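The same site in two structures of putative laminarinase from Phanerochaete chrysosporium, which probably hydrolyses internal glycosidic bonds of beta-1,3- and mixed-linked beta-glucans such as laminarin: PDB 2W52 (chain A, 1.56 Å), residues G121-S126 and D256-A261, and PDB 2CL2 (chain B, 1.35 Å), residues G121-S126 and D256-A261. Structure 2 is superposed on structure 1 by the backbone atoms of these residues (RMSD 0.14 Å); each is numbered along its deposited sequence.

Structure 1 (2W52); sequences GVNDQS and DWAGQA. With BGC (beta-D-glucopyranose), chain C; BGC (beta-D-glucopyranose), chain D; BGC (beta-D-glucopyranose), chain E.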
loop_
_atom_site.group_PDB
_atom_site.type_symbol
_atom_site.label_atom_id
_atom_site.label_comp_id
_atom_site.label_asym_id
_atom_site.label_seq_id
_atom_site.Cartn_x
_atom_site.Cartn_y
_atom_site.Cartn_z
ATOM N N GLY A 121 -5.005 1.851 -4.352
ATOM C CA GLY A 121 -6.079 2.263 -5.268
ATOM C C GLY A 121 -6.397 1.116 -6.194
ATOM O O GLY A 121 -5.877 0.009 -6.024
ATOM N N VAL A 122 -7.224 1.412 -7.199
ATOM C CA VAL A 122 -7.647 0.382 -8.140
ATOM C C VAL A 122 -7.778 0.967 -9.539
ATOM O O VAL A 122 -8.106 2.149 -9.704
ATOM C CB VAL A 122 -9.045 -0.243 -7.731
ATOM C CG1 VAL A 122 -8.937 -0.947 -6.379
ATOM C CG2 VAL A 122 -10.103 0.823 -7.680
ATOM N N ASN A 123 -7.479 0.127 -10.530
ATOM C CA ASN A 123 -7.835 0.427 -11.918
ATOM C C ASN A 123 -7.290 1.770 -12.372
ATOM O O ASN A 123 -7.949 2.491 -13.154
ATOM C CB ASN A 123 -9.351 0.370 -12.100
ATOM C CG ASN A 123 -9.911 -0.999 -11.758
ATOM O OD1 ASN A 123 -9.288 -2.013 -12.096
ATOM N ND2 ASN A 123 -11.096 -1.047 -11.096
ATOM N N ASP A 124 -6.113 2.105 -11.850
ATOM C CA ASP A 124 -5.342 3.298 -12.335
ATOM C C ASP A 124 -5.988 4.620 -11.933
ATOM O O ASP A 124 -5.584 5.680 -12.431
ATOM C CB ASP A 124 -5.128 3.249 -13.856
ATOM C CG ASP A 124 -4.171 2.139 -14.275
ATOM O OD1 ASP A 124 -3.294 1.724 -13.459
ATOM O OD2 ASP A 124 -4.256 1.668 -15.442
ATOM N N GLN A 125 -6.931 4.564 -10.995
ATOM C CA GLN A 125 -7.711 5.735 -10.603
ATOM C C GLN A 125 -7.024 6.520 -9.501
ATOM O O GLN A 125 -7.186 6.221 -8.328
ATOM C CB GLN A 125 -9.135 5.338 -10.177
ATOM C CG GLN A 125 -9.921 4.673 -11.281
ATOM C CD GLN A 125 -9.975 5.497 -12.561
ATOM O OE1 GLN A 125 -10.631 6.543 -12.606
ATOM N NE2 GLN A 125 -9.284 5.038 -13.603
ATOM N N SER A 126 -6.279 7.548 -9.909
ATOM C CA SER A 126 -5.734 8.517 -8.963
ATOM C C SER A 126 -6.883 9.332 -8.345
ATOM O O SER A 126 -7.947 9.475 -8.974
ATOM C CB SER A 126 -4.844 9.526 -9.683
ATOM O OG SER A 126 -3.681 8.925 -10.160
ATOM N N ASP A 256 -12.767 -7.660 -4.259
ATOM C CA ASP A 256 -13.781 -6.893 -3.472
ATOM C C ASP A 256 -13.952 -5.450 -3.976
ATOM O O ASP A 256 -15.072 -4.959 -4.117
ATOM C CB ASP A 256 -13.377 -6.785 -1.984
ATOM C CG ASP A 256 -13.367 -8.106 -1.235
ATOM O OD1 ASP A 256 -13.858 -9.125 -1.776
ATOM O OD2 ASP A 256 -12.873 -8.094 -0.065
ATOM N N TRP A 257 -12.832 -4.776 -4.216
ATOM C CA TRP A 257 -12.853 -3.379 -4.663
ATOM C C TRP A 257 -12.682 -3.259 -6.190
ATOM O O TRP A 257 -13.604 -2.818 -6.887
ATOM C CB TRP A 257 -11.819 -2.566 -3.864
ATOM C CG TRP A 257 -11.824 -1.092 -4.126
ATOM C CD1 TRP A 257 -12.703 -0.396 -4.902
ATOM C CD2 TRP A 257 -10.912 -0.126 -3.582
ATOM N NE1 TRP A 257 -12.381 0.955 -4.893
ATOM C CE2 TRP A 257 -11.287 1.142 -4.091
ATOM C CE3 TRP A 257 -9.808 -0.209 -2.727
ATOM C CZ2 TRP A 257 -10.583 2.314 -3.773
ATOM C CZ3 TRP A 257 -9.110 0.968 -2.398
ATOM C CH2 TRP A 257 -9.521 2.207 -2.914
ATOM N N ALA A 258 -11.520 -3.663 -6.713
ATOM C CA ALA A 258 -11.203 -3.400 -8.124
ATOM C C ALA A 258 -12.149 -4.094 -9.129
ATOM O O ALA A 258 -12.278 -3.669 -10.280
ATOM C CB ALA A 258 -9.751 -3.783 -8.439
ATOM N N GLY A 259 -12.750 -5.200 -8.701
ATOM C CA GLY A 259 -13.526 -6.050 -9.603
ATOM C C GLY A 259 -14.992 -5.677 -9.716
ATOM O O GLY A 259 -15.672 -6.216 -10.603
ATOM N N GLN A 260 -15.471 -4.774 -8.849
ATOM C CA GLN A 260 -16.845 -4.244 -8.967
ATOM C C GLN A 260 -17.004 -3.682 -10.365
ATOM O O GLN A 260 -16.232 -2.820 -10.791
ATOM C CB GLN A 260 -17.106 -3.136 -7.933
ATOM C CG GLN A 260 -17.100 -3.578 -6.466
ATOM C CD GLN A 260 -17.253 -2.380 -5.506
ATOM O OE1 GLN A 260 -18.093 -1.498 -5.733
ATOM N NE2 GLN A 260 -16.451 -2.336 -4.452
ATOM N N ALA A 261 -18.020 -4.148 -11.078
ATOM C CA ALA A 261 -18.222 -3.706 -12.468
ATOM C C ALA A 261 -18.335 -2.186 -12.610
ATOM O O ALA A 261 -17.749 -1.602 -13.522
ATOM C CB ALA A 261 -19.443 -4.365 -13.062
HETATM C C2 BGC C . -16.642 -5.577 1.143
HETATM C C3 BGC C . -15.826 -4.453 0.489
HETATM C C4 BGC C . -16.426 -4.026 -0.861
HETATM C C5 BGC C . -17.923 -3.749 -0.719
HETATM C C6 BGC C . -18.555 -3.490 -2.080
HETATM C C1 BGC C . -18.133 -5.200 1.172
HETATM O O2 BGC C . -16.150 -5.815 2.476
HETATM O O3 BGC C . -14.459 -4.879 0.358
HETATM O O4 BGC C . -15.750 -2.860 -1.394
HETATM O O5 BGC C . -18.551 -4.904 -0.170
HETATM O O6 BGC C . -19.950 -3.176 -1.903
HETATM C C2 BGC D . -15.510 0.993 -1.696
HETATM C C3 BGC D . -15.668 2.050 -2.788
HETATM C C4 BGC D . -14.993 3.355 -2.369
HETATM C C5 BGC D . -13.547 3.071 -1.964
HETATM C C6 BGC D . -12.794 4.329 -1.533
HETATM C C1 BGC D . -14.048 0.814 -1.306
HETATM O O2 BGC D . -16.032 -0.252 -2.177
HETATM O O3 BGC D . -17.060 2.266 -3.034
HETATM O O4 BGC D . -15.001 4.273 -3.484
HETATM O O5 BGC D . -13.474 2.078 -0.916
HETATM O O6 BGC D . -13.448 4.833 -0.372
HETATM C C2 BGC E . -12.095 -4.698 0.882
HETATM C C3 BGC E . -11.138 -3.716 1.573
HETATM C C4 BGC E . -11.190 -2.340 0.899
HETATM C C5 BGC E . -12.619 -1.822 0.694
HETATM C C6 BGC E . -12.631 -0.583 -0.197
HETATM C C1 BGC E . -13.481 -4.062 0.829
HETATM O O2 BGC E . -12.144 -5.907 1.644
HETATM O O3 BGC E . -9.790 -4.248 1.584
HETATM O O4 BGC E . -10.464 -1.455 1.749
HETATM O O5 BGC E . -13.404 -2.846 0.058
HETATM O O6 BGC E . -13.970 -0.116 -0.346
#
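The indole of Trp257 lies between protein and sugar: Val122 CG1 sits on one face, 3.5 Å from Trp257 CD2 in a CH-pi contact, and two glucose units (chains D and E) lie over the opposite face. Trp99 meets the indole edge-to-face. The contact joins the loop between strands 115-120 and 129-133 to helix 255-258, beside the sugar site of this GH16 beta-sandwich. Val122 CG2 reaches Trp257 NE1 (3.6 Å), while CG1 also packs on Ala258 CB (3.6 Å). Asn123 CG, anti to its carbonyl carbon (chi1 -60°), carries ND2 to a lone pair of Ala258 O (3.0 Å), an almost straight bond (176°). OD1 accepts a hydrogen bond from Gly97 N; the two bonds together hold the amide's rotation. Gln125 NE2 bonds Asn123 O (2.9 Å) within the type I' turn. Just before helix 261-266, Gln260 NE2 bonds Asp256 O (3.0 Å) and also O2 of the chain D glucose. Asp256 OD2 accepts a hydrogen bond from O2 of the chain E glucose (2.9 Å), OD1 is hydrogen-bonded to His28 ND1, and the backbone bonds Thr27.

Structure 1 against structure 2
Both structures are the same protein, and the backbones of 121-126 and 256-261 coincide within the error. The side chains of Val122(A), Asn123(A) and Trp257(A) keep their place. Hydrogen bonds found in both include Asn123(A) ND2 to Ala258(A) O, Gln125(A) NE2 to Asn123(A) O and Gln260(A) NE2 to Asp256(A) O, each with its counterpart in chain B.

What sets them apart is the oligosaccharide. Structure 1 carries three glucose units here, parts of a larger beta-glucan: C1 of chain E is linked to O3 of chain C, and C1 of chain D to O6 of chain E as the branch. In structure 2 no ligand is modelled at that place. In structure 1 C1 of the chain D glucose and C6 of the chain E glucose lie over the face of Trp257(A) away from Val122(A). The Trp257(A) and Trp257(B) rings nevertheless coincide within the error, each backed by Val122(A) or Val122(B). The bond from Gln260(A) NE2 to O2 of the chain D glucose is likewise present in structure 1 alone, added to the one it makes with Asp256(A) O.

The side chain of Asp256(A) stands apart from that of Asp256(B). Its chi1 is nearly the same (-66° against -65°), but the CB atoms are 0.8 Å apart and the CG atoms 1.2 Å apart after superposition, and the place of Asp256(A) OD2 is left in structure 2. In structure 1 this OD2 accepts a hydrogen bond from O2 of the chain E glucose, a partner not modelled in structure 2; the shift may be related to it.

Structure 2 (2CL2); sequences GVNDQS and DWAGQA.
On one face of the Trp257 indole sits Val122 CG1, 3.4 Å from Trp257 CD2 in a CH-pi contact, and Trp99 packs against the indole edge-to-face. The second methyl of the valine, CG2, approaches Trp257 NE1 at 3.7 Å, whereas CG1 also packs on Ala258 CB (3.6 Å). Asn123 has CG anti to its carbonyl carbon (chi1 -59°), and this sends ND2 to a lone pair of Ala258 O at 3.0 Å in an almost straight bond (178°). OD1 of the same amide accepts a hydrogen bond from Gly97 N; the two bonds together hold the amide's rotation. Within the type I' turn Gln125 NE2 bonds Asn123 O (3.1 Å). From the position just before helix 261-266, Gln260 NE2 bonds Asp256 O (2.8 Å). The carboxylate of Asp256 is hydrogen-bonded through OD2 to His28 ND1, and the backbone of the same residue bonds that of Thr27.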
loop_
_atom_site.group_PDB
_atom_site.type_symbol
_atom_site.label_atom_id
_atom_site.label_comp_id
_atom_site.label_asym_id
_atom_site.label_seq_id
_atom_site.Cartn_x
_atom_site.Cartn_y
_atom_site.Cartn_z
ATOM N N GLY B 121 -4.855 1.881 -4.361
ATOM C CA GLY B 121 -5.888 2.313 -5.280
ATOM C C GLY B 121 -6.268 1.163 -6.178
ATOM O O GLY B 121 -5.787 0.036 -5.993
ATOM N N VAL B 122 -7.125 1.462 -7.148
ATOM C CA VAL B 122 -7.614 0.461 -8.082
ATOM C C VAL B 122 -7.715 1.032 -9.489
ATOM O O VAL B 122 -8.016 2.212 -9.668
ATOM C CB VAL B 122 -9.008 -0.102 -7.681
ATOM C CG1 VAL B 122 -8.946 -0.783 -6.320
ATOM C CG2 VAL B 122 -10.061 0.995 -7.684
ATOM N N ASN B 123 -7.464 0.184 -10.481
ATOM C CA ASN B 123 -7.796 0.479 -11.875
ATOM C C ASN B 123 -7.261 1.808 -12.363
ATOM O O ASN B 123 -7.921 2.519 -13.123
ATOM C CB ASN B 123 -9.308 0.420 -12.065
ATOM C CG ASN B 123 -9.886 -0.932 -11.699
ATOM O OD1 ASN B 123 -9.316 -1.977 -12.036
ATOM N ND2 ASN B 123 -11.015 -0.921 -11.007
ATOM N N ASP B 124 -6.041 2.119 -11.931
ATOM C CA ASP B 124 -5.336 3.328 -12.354
ATOM C C ASP B 124 -6.012 4.623 -11.938
ATOM O O ASP B 124 -5.707 5.674 -12.492
ATOM C CB ASP B 124 -5.119 3.322 -13.870
ATOM C CG ASP B 124 -4.260 2.173 -14.323
ATOM O OD1 ASP B 124 -3.361 1.748 -13.575
ATOM O OD2 ASP B 124 -4.462 1.677 -15.452
ATOM N N GLN B 125 -6.902 4.573 -10.959
ATOM C CA GLN B 125 -7.652 5.765 -10.596
ATOM C C GLN B 125 -6.925 6.579 -9.531
ATOM O O GLN B 125 -6.995 6.270 -8.354
ATOM C CB GLN B 125 -9.054 5.386 -10.123
ATOM C CG GLN B 125 -9.899 4.688 -11.180
ATOM C CD GLN B 125 -10.099 5.529 -12.422
ATOM O OE1 GLN B 125 -10.914 6.452 -12.434
ATOM N NE2 GLN B 125 -9.346 5.222 -13.477
ATOM N N SER B 126 -6.224 7.622 -9.960
ATOM C CA SER B 126 -5.650 8.591 -9.031
ATOM C C SER B 126 -6.769 9.372 -8.353
ATOM O O SER B 126 -7.848 9.499 -8.906
ATOM C CB SER B 126 -4.759 9.571 -9.784
ATOM O OG SER B 126 -3.595 8.934 -10.247
ATOM N N ASP B 256 -12.770 -7.590 -4.405
ATOM C CA ASP B 256 -13.925 -6.987 -3.762
ATOM C C ASP B 256 -14.058 -5.494 -4.033
ATOM O O ASP B 256 -15.170 -4.977 -4.095
ATOM C CB ASP B 256 -13.895 -7.289 -2.273
ATOM C CG ASP B 256 -14.043 -8.779 -1.978
ATOM O OD1 ASP B 256 -14.648 -9.512 -2.803
ATOM O OD2 ASP B 256 -13.540 -9.209 -0.934
ATOM N N TRP B 257 -12.931 -4.820 -4.240
ATOM C CA TRP B 257 -12.947 -3.413 -4.621
ATOM C C TRP B 257 -12.775 -3.268 -6.134
ATOM O O TRP B 257 -13.720 -2.883 -6.816
ATOM C CB TRP B 257 -11.883 -2.633 -3.849
ATOM C CG TRP B 257 -11.867 -1.136 -4.121
ATOM C CD1 TRP B 257 -12.759 -0.416 -4.875
ATOM C CD2 TRP B 257 -10.915 -0.190 -3.621
ATOM N NE1 TRP B 257 -12.411 0.909 -4.879
ATOM C CE2 TRP B 257 -11.289 1.078 -4.115
ATOM C CE3 TRP B 257 -9.789 -0.286 -2.795
ATOM C CZ2 TRP B 257 -10.569 2.235 -3.814
ATOM C CZ3 TRP B 257 -9.077 0.867 -2.497
ATOM C CH2 TRP B 257 -9.468 2.108 -3.016
ATOM N N ALA B 258 -11.595 -3.591 -6.668
ATOM C CA ALA B 258 -11.280 -3.291 -8.069
ATOM C C ALA B 258 -12.189 -4.000 -9.067
ATOM O O ALA B 258 -12.370 -3.526 -10.183
ATOM C CB ALA B 258 -9.824 -3.619 -8.384
ATOM N N GLY B 259 -12.718 -5.160 -8.671
ATOM C CA GLY B 259 -13.473 -6.023 -9.580
ATOM C C GLY B 259 -14.942 -5.695 -9.739
ATOM O O GLY B 259 -15.597 -6.239 -10.630
ATOM N N GLN B 260 -15.481 -4.823 -8.891
ATOM C CA GLN B 260 -16.890 -4.452 -9.023
ATOM C C GLN B 260 -17.099 -3.839 -10.394
ATOM O O GLN B 260 -16.342 -2.965 -10.800
ATOM C CB GLN B 260 -17.312 -3.458 -7.952
ATOM C CG GLN B 260 -17.220 -3.980 -6.545
ATOM C CD GLN B 260 -17.719 -2.971 -5.538
ATOM O OE1 GLN B 260 -18.755 -2.333 -5.750
ATOM N NE2 GLN B 260 -16.986 -2.810 -4.444
ATOM N N ALA B 261 -18.126 -4.301 -11.102
ATOM C CA ALA B 261 -18.376 -3.869 -12.469
ATOM C C ALA B 261 -18.482 -2.353 -12.571
ATOM O O ALA B 261 -17.871 -1.748 -13.445
ATOM C CB ALA B 261 -19.644 -4.528 -13.004
#